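Local coordinates for protein nidogen-1 (Mus musculus, PDB 1GL4) that forms part of basement membranes, where it associates tightly with laminin and also binds collagen IV and perlecan, at residues A[69-77]-A[89-98]; A[51-62]-A[163-174]. All coordinates share one frame; numbering follows the deposited sequence.

How the contacts relate
Both contacts lie in the G2 beta-barrel, the part of nidogen-1 that follows an EGF-like domain in this fragment. Their centres are about 8 Å apart, on the same side of the chain's centre. Strand 49-62 gives contact 2 its first segment, and strand 69-81, next in the chain, gives contact 1 its own. These two strands are antiparallel neighbours. Contact 1 closes a local hairpin with 86-92, whereas contact 2 brings back 163-174 after about 100 residues, so contact 1 falls within the chain that contact 2 spans. The order across the wall is therefore 86-92, 69-81, 49-62, 164-171. A hydrogen bond between ND1 of His77 and OD1 of Asn53 (2.6 Å) joins the two contacts, and His77 is involved in perlecan binding.

Contact 1 of 2, residues A[69-77]-A[89-98]; sequences VVFENTDLH and TAISTIPETV
Val69 packs against Thr97, with both methyls turned to the hydroxyl. CG1 of Val69 is 3.5 Å from OG1 of Thr97. The same methyl meets CG of Pro95 at 4.3 Å and also touches CB of Val98. The bend at 95-98 is drawn in by a backbone bond from N of Val98 to O of Pro95.

Phe71 is the next residue to face 89-98. Its CG sits between the backbone N and the carbonyl carbon (chi1 55°), which brings the ring to Ile94. CD1 of Ile94 stands over one face, offset toward the rim. This is a CH-pi contact, 4.3 Å from CD1 to the centroid of the Phe71 ring. CD of Pro95 and CG1 of Val98 approach the ring obliquely.

The two segments belong to the hairpin of strands 69-81 and 86-92 in the wall of the G2 barrel, a fold related to green fluorescent protein. Leu76 and Ile91 form a non-hydrogen-bonded pair, and Ile91 also touches Ile108 of helix 107-115. The first strand turns a corner at Asn73, and Thr74 stands just after it.

OG1 of Thr74 donates to O of Thr93 at 3.0 Å. With chi1 at -69°, its methyl is anti to the backbone N and reaches the other strand, where CG2 of Thr74 meets CG2 of Ile91 at 3.7 Å. Replacing Thr74 with an alanine would probably leave the Thr93 carbonyl without this donor and open a gap beside Ile91.

Beyond it, N of Ser92 gives a bent bond to O of Asp75 (3.2 Å, 143° at the hydrogen). His77 and Ala90 exchange two straighter backbone bonds. The His77 ring bonds through ND1 to Asn53 and through NE2 to a chain of another protein.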
loop_
_atom_site.group_PDB
_atom_site.type_symbol
_atom_site.label_atom_id
_atom_site.label_comp_id
_atom_site.label_asym_id
_atom_site.label_seq_id
_atom_site.Cartn_x
_atom_site.Cartn_y
_atom_site.Cartn_z
ATOM N N VAL A 69 -12.922 -0.195 21.477
ATOM C CA VAL A 69 -13.416 -1.189 20.534
ATOM C C VAL A 69 -12.213 -2.116 20.377
ATOM O O VAL A 69 -11.097 -1.655 20.128
ATOM C CB VAL A 69 -13.762 -0.567 19.168
ATOM C CG1 VAL A 69 -14.154 -1.664 18.174
ATOM C CG2 VAL A 69 -14.901 0.438 19.332
ATOM N N VAL A 70 -12.436 -3.412 20.539
ATOM C CA VAL A 70 -11.355 -4.379 20.446
ATOM C C VAL A 70 -11.593 -5.399 19.349
ATOM O O VAL A 70 -12.687 -5.944 19.224
ATOM C CB VAL A 70 -11.179 -5.136 21.789
ATOM C CG1 VAL A 70 -10.021 -6.121 21.695
ATOM C CG2 VAL A 70 -10.938 -4.142 22.915
ATOM N N PHE A 71 -10.574 -5.642 18.538
ATOM C CA PHE A 71 -10.694 -6.639 17.491
ATOM C C PHE A 71 -9.372 -7.366 17.304
ATOM O O PHE A 71 -8.298 -6.771 17.376
ATOM C CB PHE A 71 -11.188 -6.010 16.180
ATOM C CG PHE A 71 -10.352 -4.864 15.685
ATOM C CD1 PHE A 71 -9.237 -5.092 14.885
ATOM C CD2 PHE A 71 -10.697 -3.553 15.994
ATOM C CE1 PHE A 71 -8.479 -4.028 14.394
ATOM C CE2 PHE A 71 -9.944 -2.481 15.511
ATOM C CZ PHE A 71 -8.832 -2.721 14.708
ATOM N N GLU A 72 -9.463 -8.671 17.106
ATOM C CA GLU A 72 -8.289 -9.503 16.915
ATOM C C GLU A 72 -8.562 -10.462 15.765
ATOM O O GLU A 72 -9.717 -10.746 15.442
ATOM C CB GLU A 72 -7.988 -10.273 18.206
ATOM C CG GLU A 72 -7.661 -9.355 19.385
ATOM C CD GLU A 72 -7.820 -10.035 20.734
ATOM O OE1 GLU A 72 -8.929 -10.533 21.020
ATOM O OE2 GLU A 72 -6.840 -10.060 21.511
ATOM N N ASN A 73 -7.496 -10.935 15.134
ATOM C CA ASN A 73 -7.607 -11.867 14.020
ATOM C C ASN A 73 -8.223 -11.261 12.757
ATOM O O ASN A 73 -8.762 -11.984 11.918
ATOM C CB ASN A 73 -8.408 -13.102 14.444
ATOM C CG ASN A 73 -8.353 -14.210 13.412
ATOM O OD1 ASN A 73 -7.274 -14.708 13.078
ATOM N ND2 ASN A 73 -9.513 -14.601 12.898
ATOM N N THR A 74 -8.155 -9.940 12.625
ATOM C CA THR A 74 -8.668 -9.267 11.433
ATOM C C THR A 74 -7.607 -9.447 10.343
ATOM O O THR A 74 -6.410 -9.383 10.634
ATOM C CB THR A 74 -8.891 -7.762 11.689
ATOM O OG1 THR A 74 -9.982 -7.592 12.603
ATOM C CG2 THR A 74 -9.211 -7.030 10.384
ATOM N N ASP A 75 -8.043 -9.680 9.104
ATOM C CA ASP A 75 -7.122 -9.886 7.979
ATOM C C ASP A 75 -6.716 -8.622 7.221
ATOM O O ASP A 75 -7.513 -7.697 7.065
ATOM C CB ASP A 75 -7.732 -10.841 6.947
ATOM C CG ASP A 75 -7.959 -12.233 7.491
ATOM O OD1 ASP A 75 -6.989 -12.858 7.962
ATOM O OD2 ASP A 75 -9.113 -12.706 7.436
ATOM N N LEU A 76 -5.473 -8.603 6.742
ATOM C CA LEU A 76 -4.968 -7.498 5.927
ATOM C C LEU A 76 -4.404 -8.140 4.662
ATOM O O LEU A 76 -3.596 -9.068 4.740
ATOM C CB LEU A 76 -3.862 -6.711 6.651
ATOM C CG LEU A 76 -3.321 -5.485 5.894
ATOM C CD1 LEU A 76 -2.694 -4.510 6.872
ATOM C CD2 LEU A 76 -2.303 -5.911 4.835
ATOM N N HIS A 77 -4.858 -7.669 3.503
ATOM C CA HIS A 77 -4.392 -8.177 2.216
ATOM C C HIS A 77 -4.031 -6.975 1.339
ATOM O O HIS A 77 -4.836 -6.056 1.167
ATOM C CB HIS A 77 -5.491 -9.001 1.538
ATOM C CG HIS A 77 -5.078 -9.597 0.229
ATOM N ND1 HIS A 77 -4.258 -10.701 0.137
ATOM C CD2 HIS A 77 -5.344 -9.219 -1.046
ATOM C CE1 HIS A 77 -4.037 -10.979 -1.136
ATOM N NE2 HIS A 77 -4.684 -10.094 -1.874
ATOM N N THR A 89 -4.773 -1.722 -0.487
ATOM C CA THR A 89 -4.886 -2.485 0.753
ATOM C C THR A 89 -6.328 -2.680 1.224
ATOM O O THR A 89 -7.145 -1.757 1.162
ATOM C CB THR A 89 -4.078 -1.803 1.895
ATOM O OG1 THR A 89 -2.698 -1.708 1.518
ATOM C CG2 THR A 89 -4.187 -2.606 3.188
ATOM N N ALA A 90 -6.630 -3.893 1.684
ATOM C CA ALA A 90 -7.960 -4.231 2.195
ATOM C C ALA A 90 -7.822 -4.815 3.596
ATOM O O ALA A 90 -6.975 -5.678 3.840
ATOM C CB ALA A 90 -8.641 -5.240 1.283
ATOM N N ILE A 91 -8.659 -4.344 4.512
ATOM C CA ILE A 91 -8.632 -4.822 5.883
ATOM C C ILE A 91 -10.069 -5.187 6.241
ATOM O O ILE A 91 -10.929 -4.315 6.340
ATOM C CB ILE A 91 -8.091 -3.722 6.822
ATOM C CG1 ILE A 91 -6.692 -3.299 6.349
ATOM C CG2 ILE A 91 -8.061 -4.229 8.258
ATOM C CD1 ILE A 91 -6.104 -2.083 7.059
ATOM N N SER A 92 -10.347 -6.473 6.421
ATOM C CA SER A 92 -11.725 -6.838 6.712
ATOM C C SER A 92 -12.032 -7.623 7.951
ATOM O O SER A 92 -11.314 -8.539 8.343
ATOM C CB SER A 92 -12.378 -7.546 5.540
ATOM O OG SER A 92 -13.745 -7.765 5.858
ATOM N N THR A 93 -13.196 -7.261 8.472
ATOM C CA THR A 93 -13.805 -7.726 9.691
ATOM C C THR A 93 -13.380 -6.570 10.573
ATOM O O THR A 93 -12.644 -6.726 11.541
ATOM C CB THR A 93 -13.252 -9.070 10.214
ATOM O OG1 THR A 93 -11.840 -8.971 10.442
ATOM C CG2 THR A 93 -13.560 -10.187 9.214
ATOM N N ILE A 94 -13.801 -5.382 10.148
ATOM C CA ILE A 94 -13.549 -4.145 10.873
ATOM C C ILE A 94 -14.942 -3.666 11.263
ATOM O O ILE A 94 -15.773 -3.404 10.394
ATOM C CB ILE A 94 -12.867 -3.076 9.982
ATOM C CG1 ILE A 94 -11.377 -3.401 9.800
ATOM C CG2 ILE A 94 -13.020 -1.700 10.619
ATOM C CD1 ILE A 94 -10.549 -3.285 11.077
ATOM N N PRO A 95 -15.215 -3.563 12.576
ATOM C CA PRO A 95 -16.498 -3.128 13.144
ATOM C C PRO A 95 -16.927 -1.736 12.699
ATOM O O PRO A 95 -16.094 -0.841 12.573
ATOM C CB PRO A 95 -16.245 -3.177 14.652
ATOM C CG PRO A 95 -15.150 -4.192 14.794
ATOM C CD PRO A 95 -14.247 -3.850 13.648
ATOM N N GLU A 96 -18.231 -1.560 12.481
ATOM C CA GLU A 96 -18.782 -0.274 12.065
ATOM C C GLU A 96 -18.523 0.778 13.136
ATOM O O GLU A 96 -18.523 1.978 12.862
ATOM C CB GLU A 96 -20.294 -0.378 11.839
ATOM C CG GLU A 96 -20.822 -1.795 11.677
ATOM C CD GLU A 96 -20.680 -2.621 12.944
ATOM O OE1 GLU A 96 -21.164 -2.168 14.006
ATOM O OE2 GLU A 96 -20.089 -3.722 12.878
ATOM N N THR A 97 -18.315 0.318 14.363
ATOM C CA THR A 97 -18.057 1.206 15.489
ATOM C C THR A 97 -16.708 1.916 15.394
ATOM O O THR A 97 -16.458 2.877 16.122
ATOM C CB THR A 97 -18.094 0.430 16.820
ATOM O OG1 THR A 97 -17.217 -0.699 16.736
ATOM C CG2 THR A 97 -19.512 -0.048 17.121
ATOM N N VAL A 98 -15.840 1.455 14.498
ATOM C CA VAL A 98 -14.525 2.071 14.365
ATOM C C VAL A 98 -14.145 2.313 12.904
ATOM O O VAL A 98 -13.261 3.118 12.611
ATOM C CB VAL A 98 -13.437 1.191 15.045
ATOM C CG1 VAL A 98 -13.088 -0.008 14.156
ATOM C CG2 VAL A 98 -12.201 2.023 15.349
#

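Contact 2 of 2, residues A[51-62]-A[163-174]; sequences RVNGKVKGRIFV and HLTISTELEGRV
Ile60 packs between two side chains of the neighbouring strand. Its CG2 meets CG2 of Val174 at 3.8 Å, and its CD1 reaches CB of Leu170. Further along the same face, Val56 lies beside Thr168, the two pointing the same way. Val52 follows, its CG1 3.5 Å from CG2 of Ile166. Leu151 of strand 149-156 packs on Leu170.

Ten backbone bonds join the strands. The regular pairing is interrupted near Gly54, whose CA comes within 2.9 Å of O of Ile166. A side chain at Gly54 would run into that oxygen. One water fits here: it donates to O of Lys55 and O of Ile166 and lies within hydrogen-bonding distance of OG1 of Thr168, a hydroxyl that also meets OE1 of Gln153.

On the other face the residues are mostly polar. Lys57 and Glu169 run side by side, touching through their CG atoms at 4.0 Å. Arg59 and Glu171 do likewise, with a long salt bridge from NE of Arg59 to OE2 of Glu171 (4.0 Å). Arg173 starts extended and bends at chi3 (-58°), which lays its guanidinium flat against CB of Phe61, 3.5 Å from NH1 of Arg173. That NH1 is gripped by the carbonyls of Gly63 and Ser65. O of Gly172 meets the Phe61 ring at its edge, in plane.

At the far end, ND2 of Asn53 sits over one face of the His163 ring, 3.6 Å from CG of His163; amide and ring planes are 68° apart. OD1 of Asn53 is held by His77. His163 binds zinc with Asp159 and His161. Such a parallel pairing, between the first barrel strand and one from the middle of the chain, is characteristic of barrels related to green fluorescent protein.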
loop_
_atom_site.group_PDB
_atom_site.type_symbol
_atom_site.label_atom_id
_atom_site.label_comp_id
_atom_site.label_asym_id
_atom_site.label_seq_id
_atom_site.Cartn_x
_atom_site.Cartn_y
_atom_site.Cartn_z
ATOM N N ARG A 51 2.010 -9.849 -3.374
ATOM C CA ARG A 51 0.953 -9.775 -2.376
ATOM C C ARG A 51 1.526 -9.762 -0.964
ATOM O O ARG A 51 2.544 -10.397 -0.696
ATOM C CB ARG A 51 -0.002 -10.959 -2.542
ATOM C CG ARG A 51 -0.759 -10.944 -3.860
ATOM C CD ARG A 51 -1.694 -12.140 -4.004
ATOM N NE ARG A 51 -0.968 -13.401 -4.113
ATOM C CZ ARG A 51 -1.543 -14.579 -4.338
ATOM N NH1 ARG A 51 -2.860 -14.665 -4.482
ATOM N NH2 ARG A 51 -0.799 -15.672 -4.418
ATOM N N VAL A 52 0.871 -9.018 -0.072
ATOM C CA VAL A 52 1.286 -8.913 1.323
ATOM C C VAL A 52 0.105 -9.356 2.192
ATOM O O VAL A 52 -1.017 -8.885 2.001
ATOM C CB VAL A 52 1.657 -7.458 1.696
ATOM C CG1 VAL A 52 2.458 -7.441 2.991
ATOM C CG2 VAL A 52 2.450 -6.808 0.569
ATOM N N ASN A 53 0.356 -10.258 3.139
ATOM C CA ASN A 53 -0.697 -10.767 4.014
ATOM C C ASN A 53 -0.303 -10.751 5.486
ATOM O O ASN A 53 0.868 -10.924 5.831
ATOM C CB ASN A 53 -1.066 -12.202 3.625
ATOM C CG ASN A 53 -1.785 -12.282 2.296
ATOM O OD1 ASN A 53 -2.888 -11.761 2.142
ATOM N ND2 ASN A 53 -1.161 -12.935 1.326
ATOM N N GLY A 54 -1.292 -10.562 6.352
ATOM C CA GLY A 54 -1.027 -10.544 7.777
ATOM C C GLY A 54 -2.283 -10.330 8.601
ATOM O O GLY A 54 -3.381 -10.199 8.063
ATOM N N LYS A 55 -2.114 -10.290 9.917
ATOM C CA LYS A 55 -3.228 -10.095 10.834
ATOM C C LYS A 55 -3.188 -8.707 11.463
ATOM O O LYS A 55 -2.130 -8.072 11.540
ATOM C CB LYS A 55 -3.189 -11.152 11.940
ATOM C CG LYS A 55 -3.497 -12.566 11.477
ATOM C CD LYS A 55 -4.948 -12.705 11.034
ATOM C CE LYS A 55 -5.286 -14.162 10.727
ATOM N NZ LYS A 55 -6.714 -14.340 10.329
ATOM N N VAL A 56 -4.350 -8.243 11.914
ATOM C CA VAL A 56 -4.463 -6.937 12.542
ATOM C C VAL A 56 -5.258 -7.036 13.839
ATOM O O VAL A 56 -6.338 -7.630 13.868
ATOM C CB VAL A 56 -5.197 -5.925 11.633
ATOM C CG1 VAL A 56 -5.267 -4.576 12.330
ATOM C CG2 VAL A 56 -4.488 -5.806 10.280
ATOM N N LYS A 57 -4.718 -6.462 14.910
ATOM C CA LYS A 57 -5.416 -6.458 16.193
ATOM C C LYS A 57 -5.395 -5.030 16.710
ATOM O O LYS A 57 -4.416 -4.304 16.518
ATOM C CB LYS A 57 -4.742 -7.388 17.215
ATOM C CG LYS A 57 -3.447 -6.853 17.798
ATOM C CD LYS A 57 -2.997 -7.637 19.039
ATOM C CE LYS A 57 -2.623 -9.080 18.720
ATOM N NZ LYS A 57 -2.040 -9.777 19.916
ATOM N N GLY A 58 -6.477 -4.623 17.360
ATOM C CA GLY A 58 -6.535 -3.273 17.881
ATOM C C GLY A 58 -7.341 -3.109 19.158
ATOM O O GLY A 58 -8.191 -3.935 19.492
ATOM N N ARG A 59 -7.038 -2.032 19.872
ATOM C CA ARG A 59 -7.706 -1.652 21.116
ATOM C C ARG A 59 -7.789 -0.139 20.946
ATOM O O ARG A 59 -6.857 0.587 21.298
ATOM C CB ARG A 59 -6.830 -2.010 22.323
ATOM C CG ARG A 59 -7.413 -1.622 23.678
ATOM C CD ARG A 59 -6.407 -1.893 24.793
ATOM N NE ARG A 59 -6.830 -1.348 26.083
ATOM C CZ ARG A 59 -7.831 -1.832 26.810
ATOM N NH1 ARG A 59 -8.521 -2.881 26.378
ATOM N NH2 ARG A 59 -8.143 -1.268 27.971
ATOM N N ILE A 60 -8.901 0.331 20.393
ATOM C CA ILE A 60 -9.061 1.750 20.104
ATOM C C ILE A 60 -10.249 2.475 20.728
ATOM O O ILE A 60 -11.400 2.076 20.548
ATOM C CB ILE A 60 -9.130 1.957 18.570
ATOM C CG1 ILE A 60 -7.846 1.418 17.927
ATOM C CG2 ILE A 60 -9.313 3.433 18.241
ATOM C CD1 ILE A 60 -7.875 1.372 16.426
ATOM N N PHE A 61 -9.958 3.557 21.446
ATOM C CA PHE A 61 -11.002 4.376 22.057
ATOM C C PHE A 61 -11.443 5.397 20.999
ATOM O O PHE A 61 -10.603 6.084 20.420
ATOM C CB PHE A 61 -10.467 5.136 23.281
ATOM C CG PHE A 61 -10.012 4.250 24.419
ATOM C CD1 PHE A 61 -8.751 3.659 24.406
ATOM C CD2 PHE A 61 -10.843 4.025 25.514
ATOM C CE1 PHE A 61 -8.319 2.857 25.471
ATOM C CE2 PHE A 61 -10.423 3.224 26.585
ATOM C CZ PHE A 61 -9.158 2.639 26.562
ATOM N N VAL A 62 -12.744 5.493 20.742
ATOM C CA VAL A 62 -13.262 6.443 19.756
ATOM C C VAL A 62 -13.870 7.672 20.436
ATOM O O VAL A 62 -14.667 7.550 21.374
ATOM C CB VAL A 62 -14.351 5.799 18.861
ATOM C CG1 VAL A 62 -14.879 6.824 17.857
ATOM C CG2 VAL A 62 -13.781 4.594 18.125
ATOM N N HIS A 163 4.404 -15.257 -0.028
ATOM C CA HIS A 163 3.691 -14.066 0.439
ATOM C C HIS A 163 4.634 -13.151 1.210
ATOM O O HIS A 163 5.475 -13.632 1.967
ATOM C CB HIS A 163 2.573 -14.447 1.419
ATOM C CG HIS A 163 1.521 -15.344 0.849
ATOM N ND1 HIS A 163 0.661 -16.068 1.646
ATOM C CD2 HIS A 163 1.161 -15.608 -0.430
ATOM C CE1 HIS A 163 -0.184 -16.738 0.883
ATOM N NE2 HIS A 163 0.097 -16.476 -0.380
ATOM N N LEU A 164 4.511 -11.838 1.020
ATOM C CA LEU A 164 5.313 -10.920 1.828
ATOM C C LEU A 164 4.508 -10.939 3.131
ATOM O O LEU A 164 3.303 -11.219 3.100
ATOM C CB LEU A 164 5.330 -9.507 1.233
ATOM C CG LEU A 164 6.352 -9.198 0.125
ATOM C CD1 LEU A 164 7.749 -9.190 0.714
ATOM C CD2 LEU A 164 6.255 -10.217 -0.999
ATOM N N THR A 165 5.142 -10.650 4.263
ATOM C CA THR A 165 4.435 -10.704 5.542
ATOM C C THR A 165 4.364 -9.394 6.322
ATOM O O THR A 165 5.284 -8.574 6.271
ATOM C CB THR A 165 5.066 -11.772 6.449
ATOM O OG1 THR A 165 6.472 -11.517 6.576
ATOM C CG2 THR A 165 4.857 -13.162 5.854
ATOM N N ILE A 166 3.262 -9.208 7.050
ATOM C CA ILE A 166 3.065 -7.999 7.846
ATOM C C ILE A 166 2.079 -8.216 8.996
ATOM O O ILE A 166 0.937 -8.623 8.786
ATOM C CB ILE A 166 2.569 -6.820 6.960
ATOM C CG1 ILE A 166 2.395 -5.552 7.808
ATOM C CG2 ILE A 166 1.245 -7.186 6.286
ATOM C CD1 ILE A 166 1.867 -4.346 7.024
ATOM N N SER A 167 2.546 -7.955 10.213
ATOM C CA SER A 167 1.734 -8.085 11.424
ATOM C C SER A 167 1.455 -6.669 11.945
ATOM O O SER A 167 2.386 -5.880 12.115
ATOM C CB SER A 167 2.502 -8.891 12.476
ATOM O OG SER A 167 1.782 -8.966 13.692
ATOM N N THR A 168 0.189 -6.349 12.210
ATOM C CA THR A 168 -0.171 -5.006 12.673
ATOM C C THR A 168 -0.844 -4.949 14.045
ATOM O O THR A 168 -1.708 -5.762 14.362
ATOM C CB THR A 168 -1.100 -4.309 11.647
ATOM O OG1 THR A 168 -0.438 -4.246 10.376
ATOM C CG2 THR A 168 -1.451 -2.882 12.099
ATOM N N GLU A 169 -0.436 -3.972 14.851
ATOM C CA GLU A 169 -0.997 -3.773 16.186
ATOM C C GLU A 169 -1.303 -2.276 16.364
ATOM O O GLU A 169 -0.433 -1.435 16.144
ATOM C CB GLU A 169 0.013 -4.254 17.232
ATOM C CG GLU A 169 -0.507 -4.290 18.650
ATOM C CD GLU A 169 0.439 -5.016 19.598
ATOM O OE1 GLU A 169 0.083 -5.164 20.787
ATOM O OE2 GLU A 169 1.532 -5.440 19.152
ATOM N N LEU A 170 -2.541 -1.950 16.737
ATOM C CA LEU A 170 -2.962 -0.556 16.931
ATOM C C LEU A 170 -3.536 -0.342 18.328
ATOM O O LEU A 170 -4.348 -1.142 18.795
ATOM C CB LEU A 170 -4.043 -0.175 15.917
ATOM C CG LEU A 170 -3.764 -0.447 14.438
ATOM C CD1 LEU A 170 -5.048 -0.239 13.644
ATOM C CD2 LEU A 170 -2.651 0.466 13.940
ATOM N N GLU A 171 -3.129 0.741 18.986
ATOM C CA GLU A 171 -3.631 1.036 20.325
ATOM C C GLU A 171 -3.637 2.527 20.656
ATOM O O GLU A 171 -2.638 3.217 20.476
ATOM C CB GLU A 171 -2.807 0.280 21.373
ATOM C CG GLU A 171 -3.217 0.568 22.805
ATOM C CD GLU A 171 -2.489 -0.307 23.811
ATOM O OE1 GLU A 171 -1.242 -0.390 23.739
ATOM O OE2 GLU A 171 -3.165 -0.903 24.676
ATOM N N GLY A 172 -4.767 3.021 21.150
ATOM C CA GLY A 172 -4.846 4.426 21.501
ATOM C C GLY A 172 -6.219 5.028 21.294
ATOM O O GLY A 172 -7.228 4.326 21.324
ATOM N N ARG A 173 -6.253 6.336 21.065
ATOM C CA ARG A 173 -7.512 7.048 20.880
ATOM C C ARG A 173 -7.530 7.856 19.585
ATOM O O ARG A 173 -6.527 8.463 19.207
ATOM C CB ARG A 173 -7.740 7.981 22.081
ATOM C CG ARG A 173 -9.020 8.832 22.030
ATOM C CD ARG A 173 -9.147 9.697 23.290
ATOM N NE ARG A 173 -9.163 8.896 24.516
ATOM C CZ ARG A 173 -10.235 8.269 24.996
ATOM N NH1 ARG A 173 -11.401 8.349 24.364
ATOM N NH2 ARG A 173 -10.136 7.540 26.101
ATOM N N VAL A 174 -8.672 7.842 18.902
ATOM C CA VAL A 174 -8.854 8.606 17.666
ATOM C C VAL A 174 -10.164 9.380 17.761
ATOM O O VAL A 174 -11.095 8.955 18.454
ATOM C CB VAL A 174 -8.922 7.694 16.413
ATOM C CG1 VAL A 174 -7.610 6.915 16.254
ATOM C CG2 VAL A 174 -10.107 6.741 16.521
HETATM O O HOH W 1 -1.021 -6.653 9.172
#